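DUF4974 domain-containing protein (Parabacteroides distasonis, PDB 4M0N) is probably an anti-sigma factor of the FecR family, a membrane protein of which this chain is the part carrying the FecR and FecR C-terminal domains. Local coordinates at residues A[82-87]-A[105-110]; A[172-177]-A[204-209]; A[208-211]-A[215-218]. The protein carries 1 engineered substitution. All coordinates share one frame; numbering follows the deposited sequence.

Interaction 1 (A[82-87]-A[105-110]); sequences VRTRQA and ELMAVS
M107 reaches from strand 106-111 to the turn after strand 80-83 and touches three of its residues, while the backbones stay apart: the nearest CA atoms, those of Q86 and M107, are 7.9 Å from each other. The buried part lies at the end of the methionine, among T84 and A87. M107 CB points toward the turn, CG anti to the backbone N (chi1 175°) carries the chain on, and a bend at chi2 (-93°) sets the terminal methyl beside two turn residues. M107 CE lies 4.0 Å from A87 CB, an apolar contact, and 3.7 Å from T84 OG1. That hydroxyl is spoken for: T84 OG1 donates to A87 O at 2.7 Å, in the carbonyl plane and on a lone pair. A87 O also accepts T84 N at 2.9 Å, so two bonds from one residue grip a single carbonyl and pin the turn where the methyl rests. The side nearer solvent is formed by the partly exposed Q86, which runs past the methionine in the opposite direction at similar distances. Q86 NE2 is 3.8 Å from M107 CB and is hydrogen-bonded to N137. A87 also touches V118 and M120 of strand 116-120. The methionine of one sheet thus packs against the turn joining strands 80-83 and 88-91 of the other, consistent with the buried interior between the two sheets of the FecR domain.

Interaction 2 (A[172-177]-A[204-209]); sequences HDLERM and EAVLNA
The helical segments 172-177 and 204-209 come nearest at L174 and V206, whose CA atoms lie 8.8 Å apart, a spacing that leaves the contact to side-chain ends. L174 carries it alone from segment 172-177 and splits its two methyls between two partners. L174 CD2 lies 3.9 Å from V206 CG1, and L174 CD1 lies 3.8 Å from L207 CD2, so the fork of the leucine spans two consecutive residues of the facing helix. The approaches differ: L174 and V206 meet at a slant, whereas L174 and L207 slide past each other in opposite directions. V206 CG1 stands anti to its own backbone N (chi1 176°), which brings this methyl, and not CG2, up to the leucine. L207 starts off to one side of the contact, and only its outer end turns in. All three residues are buried, and L160 of strand 159-166 touches both L174 and V206. D173 and R176 take no part in this contact and pair with each other: R176 NH2 and D173 OD1 form a salt bridge at 3.0 Å, with the oxygen 18° out of the guanidinium plane, and D173 also pairs with K99. R176 in turn reaches E103 and D104, linking this helix to the FecR domain. Two helices packed through aliphatic side chains beside beta strands are consistent with the small alpha/beta fold of the FecR C-terminal domain, assigned to the secretin N0 clan.

Interaction 3 (A[208-211]-A[215-218]); sequences NAIQ and GIRY
Q211 and G215 close the end of helix 203-214: G215 N donates to Q211 O at 2.8 Å with an N-H...O angle of 148°. G215, the first residue to leave the helix, has positive phi, and a side chain there would press on the preceding carbonyl oxygen.

The side chain of Q211 can be followed outward. CG stands anti to the backbone N (chi1 -173°) and the chain then runs on extended, along residues 216-217. Q211 CB and the next carbon, CG, both border the carbonyl of I216, whose O is 3.0 Å from CB; a CA-H...O contact from Q211 reaches the same oxygen. Beyond them CD passes R217 CG, and NE2 ends 3.4 Å from R217 NH1, two donors that do not bond. The other branch, OE1, approaches Y218 CE1 obliquely. This is a helix-to-strand connection of the FecR C-terminal domain, passing from helix 203-214 through the two loop residues G215 and I216 into strand 217-221, where R217 pairs through its backbone with Y228 of the neighbouring strand.

I210, a buried residue, meets I216 through CG2 and CD1, with I210 CG2 4.2 Å from I216 CD1. Two residues before I210, Y218 OH donates to N208 OD1 at 2.7 Å; the acceptor lies at the edge of the ring, near its plane, while the hydroxyl sits 30° off the amide's carbonyl plane. A phenylalanine in place of Y218 would probably leave N208 OD1 without this donor and its amide freer to turn. The Y218 ring itself also lies against E204 and L207.

Overall arrangement
Interactions 2 and 3 share helix 203-214 and have centres about 10 Å apart; L207, which packs on the other helix in interaction 2, also touches the Y218 ring of interaction 3. Interaction 1 lies in the FecR domain, its centre about 23 Å from that of interaction 2, and joins a strand of one sheet to a turn of the other. Interactions 1 and 2 are both buried and neither has a hydrogen bond between its segments; interaction 2 is wholly aliphatic, while interaction 1 also sets a methionine against a hydroxyl and an amide. Interaction 3, partly exposed and farthest from the chain's centre, is the one whose segments are tied by hydrogen bonds, as suits a helix end turning into an edge strand.

Interaction 1 (A[82-87]-A[105-110])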
loop_
_atom_site.group_PDB
_atom_site.type_symbol
_atom_site.label_atom_id
_atom_site.label_comp_id
_atom_site.label_asym_id
_atom_site.label_seq_id
_atom_site.Cartn_x
_atom_site.Cartn_y
_atom_site.Cartn_z
ATOM N N VAL A 82 -1.158 -3.266 -14.208
ATOM C CA VAL A 82 -0.734 -2.167 -13.349
ATOM C C VAL A 82 0.795 -2.207 -13.353
ATOM O O VAL A 82 1.401 -3.151 -12.854
ATOM C CB VAL A 82 -1.252 -2.307 -11.919
ATOM C CG1 VAL A 82 -0.655 -1.180 -11.051
ATOM C CG2 VAL A 82 -2.772 -2.303 -11.886
ATOM N N ARG A 83 1.395 -1.188 -13.934
ATOM C CA ARG A 83 2.842 -1.098 -14.058
ATOM C C ARG A 83 3.407 -0.216 -12.972
ATOM O O ARG A 83 3.143 1.000 -12.905
ATOM C CB ARG A 83 3.238 -0.552 -15.427
ATOM C CG ARG A 83 4.737 -0.309 -15.611
ATOM C CD ARG A 83 5.091 -0.350 -17.087
ATOM N NE ARG A 83 4.864 -1.680 -17.620
ATOM C CZ ARG A 83 4.663 -1.968 -18.900
ATOM N NH1 ARG A 83 4.711 -1.018 -19.833
ATOM N NH2 ARG A 83 4.463 -3.236 -19.258
ATOM N N THR A 84 4.174 -0.861 -12.114
ATOM C CA THR A 84 4.948 -0.191 -11.116
ATOM C C THR A 84 6.432 -0.360 -11.415
ATOM O O THR A 84 6.848 -1.186 -12.233
ATOM C CB THR A 84 4.669 -0.728 -9.720
ATOM O OG1 THR A 84 5.266 -2.027 -9.582
ATOM C CG2 THR A 84 3.197 -0.788 -9.438
ATOM N N ARG A 85 7.224 0.450 -10.743
ATOM C CA ARG A 85 8.647 0.379 -10.964
ATOM C C ARG A 85 9.168 -1.045 -10.765
ATOM O O ARG A 85 10.025 -1.487 -11.530
ATOM C CB ARG A 85 9.388 1.357 -10.057
ATOM C CG ARG A 85 10.894 1.401 -10.336
ATOM C CD ARG A 85 11.659 2.242 -9.316
ATOM N NE ARG A 85 11.575 1.737 -7.937
ATOM C CZ ARG A 85 12.369 0.811 -7.386
ATOM N NH1 ARG A 85 13.352 0.238 -8.077
ATOM N NH2 ARG A 85 12.182 0.454 -6.118
ATOM N N GLN A 86 8.670 -1.728 -9.733
ATOM C CA GLN A 86 9.182 -3.021 -9.304
ATOM C C GLN A 86 8.622 -4.197 -10.109
ATOM O O GLN A 86 9.248 -5.258 -10.177
ATOM C CB GLN A 86 8.838 -3.231 -7.848
ATOM C CG GLN A 86 9.464 -2.191 -6.925
ATOM C CD GLN A 86 8.497 -1.091 -6.513
ATOM O OE1 GLN A 86 7.591 -0.692 -7.282
ATOM N NE2 GLN A 86 8.706 -0.562 -5.304
ATOM N N ALA A 87 7.417 -4.013 -10.649
ATOM C CA ALA A 87 6.648 -5.149 -11.130
ATOM C C ALA A 87 5.504 -4.720 -11.971
ATOM O O ALA A 87 4.924 -3.658 -11.767
ATOM C CB ALA A 87 6.071 -5.927 -9.958
ATOM N N GLU A 105 10.326 0.763 2.096
ATOM C CA GLU A 105 11.230 -0.369 1.949
ATOM C C GLU A 105 10.514 -1.567 1.324
ATOM O O GLU A 105 11.166 -2.402 0.709
ATOM C CB GLU A 105 11.902 -0.750 3.284
ATOM C CG GLU A 105 11.007 -1.320 4.373
ATOM C CD GLU A 105 11.788 -1.955 5.516
ATOM O OE1 GLU A 105 12.769 -1.340 5.992
ATOM O OE2 GLU A 105 11.415 -3.073 5.943
ATOM N N LEU A 106 9.191 -1.653 1.467
ATOM C CA LEU A 106 8.464 -2.794 0.946
ATOM C C LEU A 106 7.443 -2.421 -0.102
ATOM O O LEU A 106 6.868 -1.325 -0.056
ATOM C CB LEU A 106 7.738 -3.532 2.060
ATOM C CG LEU A 106 8.531 -3.970 3.285
ATOM C CD1 LEU A 106 7.608 -4.511 4.375
ATOM C CD2 LEU A 106 9.529 -5.021 2.857
ATOM N N MET A 107 7.221 -3.344 -1.040
ATOM C CA MET A 107 6.131 -3.295 -1.980
ATOM C C MET A 107 5.331 -4.593 -1.827
ATOM O O MET A 107 5.899 -5.628 -1.545
ATOM C CB MET A 107 6.712 -3.156 -3.379
ATOM C CG MET A 107 5.748 -3.205 -4.518
ATOM S SD MET A 107 5.496 -4.834 -5.225
ATOM C CE MET A 107 4.616 -4.266 -6.682
ATOM N N ALA A 108 4.017 -4.505 -1.910
ATOM C CA ALA A 108 3.192 -5.700 -1.752
ATOM C C ALA A 108 1.982 -5.679 -2.646
ATOM O O ALA A 108 1.307 -4.642 -2.803
ATOM C CB ALA A 108 2.730 -5.884 -0.321
ATOM N N VAL A 109 1.694 -6.854 -3.211
ATOM C CA VAL A 109 0.495 -7.088 -3.987
ATOM C C VAL A 109 -0.329 -8.156 -3.285
ATOM O O VAL A 109 0.186 -9.205 -2.926
ATOM C CB VAL A 109 0.845 -7.570 -5.414
ATOM C CG1 VAL A 109 -0.399 -7.899 -6.216
ATOM C CG2 VAL A 109 1.715 -6.521 -6.114
ATOM N N SER A 110 -1.597 -7.842 -3.043
ATOM C CA SER A 110 -2.480 -8.674 -2.206
ATOM C C SER A 110 -3.793 -8.860 -2.934
ATOM O O SER A 110 -4.426 -7.887 -3.340
ATOM C CB SER A 110 -2.747 -7.990 -0.880
ATOM O OG SER A 110 -1.554 -7.558 -0.218
#

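Interaction 2 (A[172-177]-A[204-209])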
loop_
_atom_site.group_PDB
_atom_site.type_symbol
_atom_site.label_atom_id
_atom_site.label_comp_id
_atom_site.label_asym_id
_atom_site.label_seq_id
_atom_site.Cartn_x
_atom_site.Cartn_y
_atom_site.Cartn_z
ATOM N N HIS A 172 5.546 5.427 8.018
ATOM C CA HIS A 172 5.213 5.989 6.707
ATOM C C HIS A 172 3.699 5.947 6.445
ATOM O O HIS A 172 3.131 6.922 5.982
ATOM C CB HIS A 172 5.955 5.232 5.629
ATOM C CG HIS A 172 7.382 5.644 5.488
ATOM N ND1 HIS A 172 8.069 5.556 4.295
ATOM C CD2 HIS A 172 8.245 6.179 6.384
ATOM C CE1 HIS A 172 9.302 6.007 4.467
ATOM N NE2 HIS A 172 9.435 6.389 5.726
ATOM N N ASP A 173 3.042 4.844 6.795
ATOM C CA ASP A 173 1.585 4.757 6.670
ATOM C C ASP A 173 0.889 5.834 7.479
ATOM O O ASP A 173 -0.088 6.464 7.020
ATOM C CB ASP A 173 1.037 3.417 7.148
ATOM C CG ASP A 173 1.388 2.265 6.239
ATOM O OD1 ASP A 173 1.829 2.494 5.105
ATOM O OD2 ASP A 173 1.175 1.118 6.679
ATOM N N LEU A 174 1.363 6.047 8.705
ATOM C CA LEU A 174 0.755 7.070 9.556
ATOM C C LEU A 174 0.954 8.469 9.001
ATOM O O LEU A 174 -0.007 9.271 8.931
ATOM C CB LEU A 174 1.285 6.988 10.986
ATOM C CG LEU A 174 1.053 5.677 11.758
ATOM C CD1 LEU A 174 1.592 5.824 13.175
ATOM C CD2 LEU A 174 -0.395 5.236 11.781
ATOM N N GLU A 175 2.174 8.770 8.577
ATOM C CA GLU A 175 2.435 10.075 7.985
ATOM C C GLU A 175 1.524 10.363 6.803
ATOM O O GLU A 175 0.962 11.459 6.662
ATOM C CB GLU A 175 3.883 10.200 7.507
ATOM C CG GLU A 175 4.927 10.200 8.587
ATOM C CD GLU A 175 6.299 10.454 8.005
ATOM O OE1 GLU A 175 6.795 9.570 7.272
ATOM O OE2 GLU A 175 6.856 11.525 8.294
ATOM N N ARG A 176 1.349 9.364 5.947
ATOM C CA ARG A 176 0.508 9.526 4.784
ATOM C C ARG A 176 -0.994 9.619 5.094
ATOM O O ARG A 176 -1.715 10.415 4.494
ATOM C CB ARG A 176 0.761 8.367 3.825
ATOM C CG ARG A 176 2.111 8.474 3.166
ATOM C CD ARG A 176 2.246 7.455 2.038
ATOM N NE ARG A 176 2.319 6.101 2.559
ATOM C CZ ARG A 176 3.425 5.358 2.639
ATOM N NH1 ARG A 176 4.586 5.817 2.239
ATOM N NH2 ARG A 176 3.359 4.134 3.160
ATOM N N MET A 177 -1.445 8.800 6.034
ATOM C CA MET A 177 -2.855 8.803 6.431
ATOM C C MET A 177 -3.267 10.091 7.086
ATOM O O MET A 177 -4.332 10.617 6.761
ATOM C CB MET A 177 -3.168 7.671 7.412
ATOM C CG MET A 177 -4.607 7.709 7.944
ATOM S SD MET A 177 -5.099 6.143 8.705
ATOM C CE MET A 177 -5.313 5.017 7.309
ATOM N N GLU A 204 -3.323 10.044 17.602
ATOM C CA GLU A 204 -2.966 9.968 19.020
ATOM C C GLU A 204 -3.249 8.566 19.565
ATOM O O GLU A 204 -2.397 7.946 20.208
ATOM C CB GLU A 204 -3.732 11.037 19.820
ATOM C CG GLU A 204 -3.175 11.331 21.206
ATOM C CD GLU A 204 -3.976 12.408 21.940
ATOM O OE1 GLU A 204 -4.813 13.080 21.296
ATOM O OE2 GLU A 204 -3.771 12.584 23.160
ATOM N N ALA A 205 -4.438 8.059 19.263
ATOM C CA ALA A 205 -4.871 6.723 19.702
ATOM C C ALA A 205 -4.015 5.603 19.140
ATOM O O ALA A 205 -3.708 4.605 19.816
ATOM C CB ALA A 205 -6.321 6.510 19.280
ATOM N N VAL A 206 -3.657 5.737 17.865
ATOM C CA VAL A 206 -2.816 4.742 17.251
ATOM C C VAL A 206 -1.442 4.755 17.898
ATOM O O VAL A 206 -0.920 3.698 18.212
ATOM C CB VAL A 206 -2.695 4.915 15.734
ATOM C CG1 VAL A 206 -1.720 3.877 15.203
ATOM C CG2 VAL A 206 -4.064 4.784 15.056
ATOM N N LEU A 207 -0.882 5.943 18.130
ATOM C CA LEU A 207 0.411 6.042 18.796
ATOM C C LEU A 207 0.370 5.516 20.246
ATOM O O LEU A 207 1.290 4.835 20.667
ATOM C CB LEU A 207 0.953 7.466 18.739
ATOM C CG LEU A 207 1.249 7.958 17.310
ATOM C CD1 LEU A 207 1.586 9.438 17.353
ATOM C CD2 LEU A 207 2.378 7.151 16.692
ATOM N N ASN A 208 -0.715 5.776 20.970
ATOM C CA ASN A 208 -0.891 5.193 22.313
ATOM C C ASN A 208 -0.902 3.663 22.286
ATOM O O ASN A 208 -0.296 2.998 23.137
ATOM C CB ASN A 208 -2.182 5.707 22.979
ATOM C CG ASN A 208 -2.177 7.203 23.209
ATOM O OD1 ASN A 208 -1.126 7.836 23.284
ATOM N ND2 ASN A 208 -3.366 7.778 23.351
ATOM N N ALA A 209 -1.580 3.098 21.300
ATOM C CA ALA A 209 -1.638 1.652 21.156
ATOM C C ALA A 209 -0.264 1.068 20.883
ATOM O O ALA A 209 0.085 0.007 21.401
ATOM C CB ALA A 209 -2.605 1.277 20.061
#

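Interaction 3 (A[208-211]-A[215-218])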
loop_
_atom_site.group_PDB
_atom_site.type_symbol
_atom_site.label_atom_id
_atom_site.label_comp_id
_atom_site.label_asym_id
_atom_site.label_seq_id
_atom_site.Cartn_x
_atom_site.Cartn_y
_atom_site.Cartn_z
ATOM N N ASN A 208 -0.715 5.776 20.970
ATOM C CA ASN A 208 -0.891 5.193 22.313
ATOM C C ASN A 208 -0.902 3.663 22.286
ATOM O O ASN A 208 -0.296 2.998 23.137
ATOM C CB ASN A 208 -2.182 5.707 22.979
ATOM C CG ASN A 208 -2.177 7.203 23.209
ATOM O OD1 ASN A 208 -1.126 7.836 23.284
ATOM N ND2 ASN A 208 -3.366 7.778 23.351
ATOM N N ALA A 209 -1.580 3.098 21.300
ATOM C CA ALA A 209 -1.638 1.652 21.156
ATOM C C ALA A 209 -0.264 1.068 20.883
ATOM O O ALA A 209 0.085 0.007 21.401
ATOM C CB ALA A 209 -2.605 1.277 20.061
ATOM N N ILE A 210 0.518 1.763 20.063
ATOM C CA ILE A 210 1.897 1.380 19.817
ATOM C C ILE A 210 2.711 1.490 21.089
ATOM O O ILE A 210 3.498 0.595 21.376
ATOM C CB ILE A 210 2.522 2.237 18.700
ATOM C CG1 ILE A 210 1.918 1.827 17.364
ATOM C CG2 ILE A 210 4.020 2.045 18.613
ATOM C CD1 ILE A 210 2.098 2.845 16.277
ATOM N N GLN A 211 2.512 2.575 21.840
ATOM C CA GLN A 211 3.196 2.758 23.125
ATOM C C GLN A 211 2.885 1.589 24.047
ATOM O O GLN A 211 3.796 0.986 24.617
ATOM C CB GLN A 211 2.811 4.085 23.785
ATOM C CG GLN A 211 3.607 4.413 25.048
ATOM C CD GLN A 211 3.029 5.573 25.826
ATOM O OE1 GLN A 211 2.686 6.614 25.269
ATOM N NE2 GLN A 211 2.933 5.404 27.131
ATOM N N GLY A 215 6.418 0.185 24.211
ATOM C CA GLY A 215 7.099 1.191 25.012
ATOM C C GLY A 215 7.475 2.458 24.250
ATOM O O GLY A 215 7.902 3.438 24.851
ATOM N N ILE A 216 7.299 2.480 22.933
ATOM C CA ILE A 216 7.647 3.674 22.162
ATOM C C ILE A 216 6.761 4.854 22.588
ATOM O O ILE A 216 5.539 4.736 22.600
ATOM C CB ILE A 216 7.496 3.404 20.652
ATOM C CG1 ILE A 216 8.533 2.369 20.201
ATOM C CG2 ILE A 216 7.664 4.682 19.825
ATOM C CD1 ILE A 216 8.175 1.709 18.892
ATOM N N ARG A 217 7.378 5.972 22.970
ATOM C CA ARG A 217 6.635 7.184 23.300
ATOM C C ARG A 217 6.711 8.162 22.142
ATOM O O ARG A 217 7.511 7.994 21.210
ATOM C CB ARG A 217 7.175 7.848 24.573
ATOM C CG ARG A 217 6.820 7.106 25.853
ATOM C CD ARG A 217 7.369 7.799 27.092
ATOM N NE ARG A 217 7.505 6.825 28.179
ATOM C CZ ARG A 217 6.537 6.471 29.026
ATOM N NH1 ARG A 217 5.328 7.028 28.963
ATOM N NH2 ARG A 217 6.787 5.550 29.954
ATOM N N TYR A 218 5.865 9.180 22.197
ATOM C CA TYR A 218 5.894 10.248 21.206
ATOM C C TYR A 218 5.720 11.622 21.847
ATOM O O TYR A 218 5.016 11.753 22.842
ATOM C CB TYR A 218 4.793 10.019 20.174
ATOM C CG TYR A 218 3.395 10.092 20.742
ATOM C CD1 TYR A 218 2.832 8.999 21.399
ATOM C CD2 TYR A 218 2.638 11.253 20.621
ATOM C CE1 TYR A 218 1.549 9.055 21.902
ATOM C CE2 TYR A 218 1.354 11.320 21.125
ATOM C CZ TYR A 218 0.815 10.215 21.762
ATOM O OH TYR A 218 -0.464 10.290 22.271
#